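Local coordinates for glyoxalase family protein, putative (Bacillus anthracis str., PDB 2QQZ), which is of unproven function but belongs to the glyoxalase/bleomycin resistance/dioxygenase superfamily, whose members commonly use a bound metal in enzymatic chemistry or sequester small molecules, at the interface of chains A and B. Residues are numbered along the deposited sequence; one frame, centred on the assembly and turned at random. Chains: chain A/B, Glyoxalase family protein, putative.

Contact 1: the interface of chains A and B. Residues chain A 33-35, 80, 82, 86, 89-90; chain B 4, 7-8.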
loop_
_atom_site.group_PDB
_atom_site.type_symbol
_atom_site.label_atom_id
_atom_site.label_comp_id
_atom_site.label_asym_id
_atom_site.label_seq_id
_atom_site.Cartn_x
_atom_site.Cartn_y
_atom_site.Cartn_z
ATOM N N THR A 33 18.187 7.747 0.896
ATOM C CA THR A 33 18.410 6.892 2.043
ATOM C C THR A 33 18.058 5.444 1.774
ATOM O O THR A 33 18.866 4.531 2.046
ATOM C CB THR A 33 17.613 7.398 3.247
ATOM O OG1 THR A 33 18.025 8.749 3.533
ATOM C CG2 THR A 33 17.880 6.513 4.491
ATOM N N ILE A 34 16.863 5.218 1.236
ATOM C CA ILE A 34 16.448 3.864 1.038
ATOM C C ILE A 34 16.829 3.361 -0.361
ATOM O O ILE A 34 16.848 2.168 -0.627
ATOM C CB ILE A 34 14.985 3.564 1.533
ATOM C CG1 ILE A 34 13.959 3.937 0.544
ATOM C CG2 ILE A 34 14.649 4.091 2.951
ATOM C CD1 ILE A 34 13.475 2.633 -0.036
ATOM N N GLY A 35 17.179 4.306 -1.223
ATOM C CA GLY A 35 17.719 4.025 -2.536
ATOM C C GLY A 35 16.735 3.805 -3.680
ATOM O O GLY A 35 17.114 3.209 -4.666
ATOM N N VAL A 80 12.511 -6.955 0.264
ATOM C CA VAL A 80 13.945 -6.594 0.211
ATOM C C VAL A 80 14.873 -7.833 0.006
ATOM O O VAL A 80 14.756 -8.818 0.724
ATOM C CB VAL A 80 14.328 -5.776 1.507
ATOM C CG1 VAL A 80 15.769 -5.550 1.610
ATOM C CG2 VAL A 80 13.553 -4.407 1.553
ATOM N N LYS A 82 18.419 -9.475 0.705
ATOM C CA LYS A 82 19.584 -9.297 1.586
ATOM C C LYS A 82 19.230 -8.282 2.668
ATOM O O LYS A 82 19.971 -7.341 2.922
ATOM C CB LYS A 82 20.807 -8.840 0.756
ATOM C CG LYS A 82 22.171 -9.209 1.311
ATOM C CD LYS A 82 22.676 -10.405 0.681
ATOM C CE LYS A 82 23.742 -11.075 1.533
ATOM N NZ LYS A 82 25.077 -10.406 1.512
ATOM N N PHE A 86 20.732 -4.559 4.049
ATOM C CA PHE A 86 19.944 -3.335 3.847
ATOM C C PHE A 86 19.758 -2.624 5.173
ATOM O O PHE A 86 19.999 -1.416 5.261
ATOM C CB PHE A 86 18.605 -3.688 3.246
ATOM C CG PHE A 86 17.659 -2.531 3.098
ATOM C CD1 PHE A 86 17.962 -1.477 2.236
ATOM C CD2 PHE A 86 16.424 -2.549 3.747
ATOM C CE1 PHE A 86 17.069 -0.432 2.045
ATOM C CE2 PHE A 86 15.528 -1.525 3.561
ATOM C CZ PHE A 86 15.855 -0.462 2.696
ATOM N N GLU A 89 22.765 -0.845 6.429
ATOM C CA GLU A 89 22.998 0.380 5.641
ATOM C C GLU A 89 22.099 1.543 6.116
ATOM O O GLU A 89 22.500 2.719 6.051
ATOM C CB GLU A 89 22.809 0.162 4.138
ATOM C CG GLU A 89 23.835 -0.701 3.472
ATOM C CD GLU A 89 25.275 -0.342 3.863
ATOM O OE1 GLU A 89 25.738 0.741 3.456
ATOM O OE2 GLU A 89 25.930 -1.139 4.579
ATOM N N LEU A 90 20.896 1.225 6.585
ATOM C CA LEU A 90 20.018 2.244 7.129
ATOM C C LEU A 90 20.522 2.719 8.493
ATOM O O LEU A 90 20.556 3.912 8.771
ATOM C CB LEU A 90 18.559 1.758 7.213
ATOM C CG LEU A 90 17.837 1.409 5.896
ATOM C CD1 LEU A 90 16.372 1.077 6.179
ATOM C CD2 LEU A 90 17.954 2.476 4.787
HETATM N N MSE B 4 24.560 3.533 -3.091
HETATM C CA MSE B 4 23.969 2.349 -2.406
HETATM C C MSE B 4 23.353 1.368 -3.402
HETATM O O MSE B 4 22.825 1.776 -4.445
HETATM C CB MSE B 4 22.910 2.766 -1.363
HETATM C CG MSE B 4 22.190 1.571 -0.718
HETATM SE SE MSE B 4 21.569 1.774 1.118
HETATM C CE MSE B 4 19.663 1.820 0.847
ATOM N N TYR B 7 18.283 -2.799 -3.085
ATOM C CA TYR B 7 17.680 -3.842 -2.264
ATOM C C TYR B 7 16.189 -4.025 -2.419
ATOM O O TYR B 7 15.717 -5.121 -2.231
ATOM C CB TYR B 7 17.938 -3.550 -0.788
ATOM C CG TYR B 7 19.402 -3.436 -0.438
ATOM C CD1 TYR B 7 20.175 -4.570 -0.179
ATOM C CD2 TYR B 7 20.016 -2.178 -0.346
ATOM C CE1 TYR B 7 21.512 -4.457 0.145
ATOM C CE2 TYR B 7 21.347 -2.061 -0.012
ATOM C CZ TYR B 7 22.082 -3.190 0.246
ATOM O OH TYR B 7 23.418 -3.036 0.548
ATOM N N ILE B 8 15.450 -2.954 -2.723
ATOM C CA ILE B 8 13.970 -3.021 -2.726
ATOM C C ILE B 8 13.490 -3.616 -4.019
ATOM O O ILE B 8 13.846 -3.157 -5.116
ATOM C CB ILE B 8 13.300 -1.654 -2.448
ATOM C CG1 ILE B 8 13.664 -1.216 -1.025
ATOM C CG2 ILE B 8 11.777 -1.754 -2.627
ATOM C CD1 ILE B 8 13.629 0.226 -0.785
HETATM O O HOH W 1 17.894 0.091 -2.199
#
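A:Phe86 and B:Tyr7 meet in this largely apolar patch of the subunit interface. The CB of A:Phe86 lies over one face of the tyrosine ring, 4.0 Å from its centroid and shifted toward the rim, a CH-pi contact. The phenylalanine ring then leans across the ring's inner end, its CD1 reaching 3.4 Å from CD2 of B:Tyr7. With CG anti to the backbone N (chi1 175°), A:Phe86 sends its ring past the tyrosine toward selenomethionine B:Met4, and its CE1 lies 3.6 Å from the terminal methyl CE. That selenomethionine chain, bent at chi2 and again at chi3, runs antiparallel to A:Glu89, whose CB packs 3.6 Å from SE; its methyl CE lies 3.8 Å from CA of A:Ile34. Past the CB end of the tyrosine ring, on the same side of its plane as A:Phe86, CG1 of A:Val80 lies 3.8 Å from CB of B:Tyr7. The modelled overlap of the A:Ile34 and B:Ile8 tips is doubtful. Polar linkage comes through water 1, 2.8 Å from O of A:Ile34 and 3.0 Å from the backbone N of B:Tyr7. In the second shell, CG of A:Leu90 sits over a face of the A:Phe86 ring and helps position it. The N-terminal segment of chain B packs against helix 83-92 and the end of helix 23-33, entering strand 8-18 where B:Ile8 forms an antiparallel bridge with A:Val80.

Contact 2: the interface of chains A and B. Residues chain A 55-58, 77-78; chain B 9-11, 58.
The side-chain amides of A:Gln58 and B:Gln58 approach tip to tip, their planes turned 41° apart, with the two NE2 atoms 3.5 Å from each other. The other flat group, the A:Phe78 ring, is met at its rim: CG1 of B:Ile11 comes to CE1 from one side of the ring plane, at 3.7 Å, the two side chains running alongside and pointing the same way. On that same side, the backbone O of B:Gly10 lies 3.7 Å from CD1 of A:Phe78. Water 2 spans the amide pair, lying 3.3 Å from NE2 of A:Gln58 and 3.1 Å from OE1 of B:Gln58. At the other corner of the A:Gln58 amide, OE1 accepts a hydrogen bond from the backbone N of B:Ile11 at 2.8 Å. The donor is tilted 24° from the carbonyl plane, and the angle at hydrogen is 156°. A bend at chi2 folds the amide back so that this oxygen can meet the strand while the stem of the same side chain lies against B:Ile11, CB being 3.6 Å from CD1. B:Ile11 is therefore held between the glutamine stem and the phenylalanine, with SG of A:Cys55 also 4.0 Å from its CG1. B:Gln9 and B:Gly10 pass close to the turn at A:Gly56, between strands 51-55 and 58-64. In the fold, strand 8-18 of chain B runs antiparallel to strand 76-80 of chain A, B:Ile11 pairing with A:Phe78 as a bridge.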
loop_
_atom_site.group_PDB
_atom_site.type_symbol
_atom_site.label_atom_id
_atom_site.label_comp_id
_atom_site.label_asym_id
_atom_site.label_seq_id
_atom_site.Cartn_x
_atom_site.Cartn_y
_atom_site.Cartn_z
ATOM N N CYS A 55 9.648 1.009 -7.247
ATOM C CA CYS A 55 10.097 -0.211 -6.535
ATOM C C CYS A 55 9.722 -1.467 -7.328
ATOM O O CYS A 55 8.550 -1.911 -7.289
ATOM C CB CYS A 55 9.520 -0.284 -5.112
ATOM S SG CYS A 55 7.817 0.255 -4.926
ATOM N N GLY A 56 10.661 -2.023 -8.101
ATOM C CA GLY A 56 10.320 -3.204 -8.847
ATOM C C GLY A 56 9.222 -2.867 -9.815
ATOM O O GLY A 56 9.252 -1.799 -10.448
ATOM N N ASN A 57 8.218 -3.734 -9.942
ATOM C CA ASN A 57 7.132 -3.442 -10.900
ATOM C C ASN A 57 6.110 -2.533 -10.307
ATOM O O ASN A 57 5.044 -2.315 -10.918
ATOM C CB ASN A 57 6.404 -4.709 -11.385
ATOM C CG ASN A 57 7.161 -5.439 -12.426
ATOM O OD1 ASN A 57 7.809 -4.831 -13.267
ATOM N ND2 ASN A 57 7.123 -6.761 -12.365
ATOM N N GLN A 58 6.385 -2.051 -9.088
ATOM C CA GLN A 58 5.460 -1.138 -8.445
ATOM C C GLN A 58 6.065 0.275 -8.264
ATOM O O GLN A 58 7.249 0.539 -8.628
ATOM C CB GLN A 58 4.971 -1.715 -7.092
ATOM C CG GLN A 58 4.114 -2.975 -7.182
ATOM C CD GLN A 58 4.949 -4.234 -7.350
ATOM O OE1 GLN A 58 5.885 -4.451 -6.603
ATOM N NE2 GLN A 58 4.611 -5.079 -8.334
ATOM N N ALA A 77 4.264 -2.619 2.771
ATOM C CA ALA A 77 5.391 -3.507 3.090
ATOM C C ALA A 77 6.137 -3.879 1.801
ATOM O O ALA A 77 5.544 -4.367 0.831
ATOM C CB ALA A 77 4.947 -4.747 3.879
ATOM N N PHE A 78 7.430 -3.556 1.803
ATOM C CA PHE A 78 8.334 -3.733 0.657
ATOM C C PHE A 78 9.186 -4.957 0.836
ATOM O O PHE A 78 9.698 -5.195 1.915
ATOM C CB PHE A 78 9.223 -2.512 0.500
ATOM C CG PHE A 78 8.451 -1.282 0.251
ATOM C CD1 PHE A 78 8.017 -0.982 -1.036
ATOM C CD2 PHE A 78 8.127 -0.431 1.281
ATOM C CE1 PHE A 78 7.282 0.179 -1.281
ATOM C CE2 PHE A 78 7.366 0.718 1.033
ATOM C CZ PHE A 78 6.953 1.018 -0.240
ATOM N N GLN B 9 12.696 -4.660 -3.902
ATOM C CA GLN B 9 12.310 -5.448 -5.055
ATOM C C GLN B 9 10.873 -5.187 -5.481
ATOM O O GLN B 9 10.538 -5.496 -6.616
ATOM C CB GLN B 9 12.496 -6.917 -4.731
ATOM C CG GLN B 9 14.004 -7.292 -4.483
ATOM C CD GLN B 9 14.930 -6.881 -5.662
ATOM O OE1 GLN B 9 14.640 -7.156 -6.832
ATOM N NE2 GLN B 9 16.053 -6.239 -5.348
ATOM N N GLY B 10 10.040 -4.652 -4.591
ATOM C CA GLY B 10 8.660 -4.332 -4.939
ATOM C C GLY B 10 7.823 -4.249 -3.691
ATOM O O GLY B 10 8.360 -4.371 -2.559
ATOM N N ILE B 11 6.513 -4.085 -3.880
ATOM C CA ILE B 11 5.565 -4.053 -2.754
ATOM C C ILE B 11 5.099 -5.494 -2.512
ATOM O O ILE B 11 4.615 -6.136 -3.442
ATOM C CB ILE B 11 4.329 -3.170 -3.072
ATOM C CG1 ILE B 11 4.749 -1.721 -3.252
ATOM C CG2 ILE B 11 3.328 -3.224 -1.902
ATOM C CD1 ILE B 11 3.641 -0.737 -3.904
ATOM N N GLN B 58 0.693 -9.943 -5.113
ATOM C CA GLN B 58 0.727 -9.133 -3.910
ATOM C C GLN B 58 -0.409 -9.590 -3.023
ATOM O O GLN B 58 -1.210 -10.443 -3.437
ATOM C CB GLN B 58 0.654 -7.614 -4.198
ATOM C CG GLN B 58 1.879 -7.025 -4.845
ATOM C CD GLN B 58 1.875 -7.201 -6.330
ATOM O OE1 GLN B 58 0.898 -6.860 -6.993
ATOM N NE2 GLN B 58 2.952 -7.754 -6.873
HETATM O O HOH W 2 1.609 -5.344 -9.631
#

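Contact 1 and contact 2, whose C-alpha centres are about 13 Å apart, are successive stretches of one exchange between subunits. Both use the beginning of strand 8-18 from chain B and strand 76-80 from chain A, so the same antiparallel pairing carries the interface from the outer, helix-packed end in contact 1 toward the two-fold axis in contact 2. There, a residue meets its own symmetry mate. Because every contact has a twin with the chains exchanged, each subunit lends its N-terminal strand to the other. This continuity is consistent with a dimer, although the structure alone does not establish the state in solution.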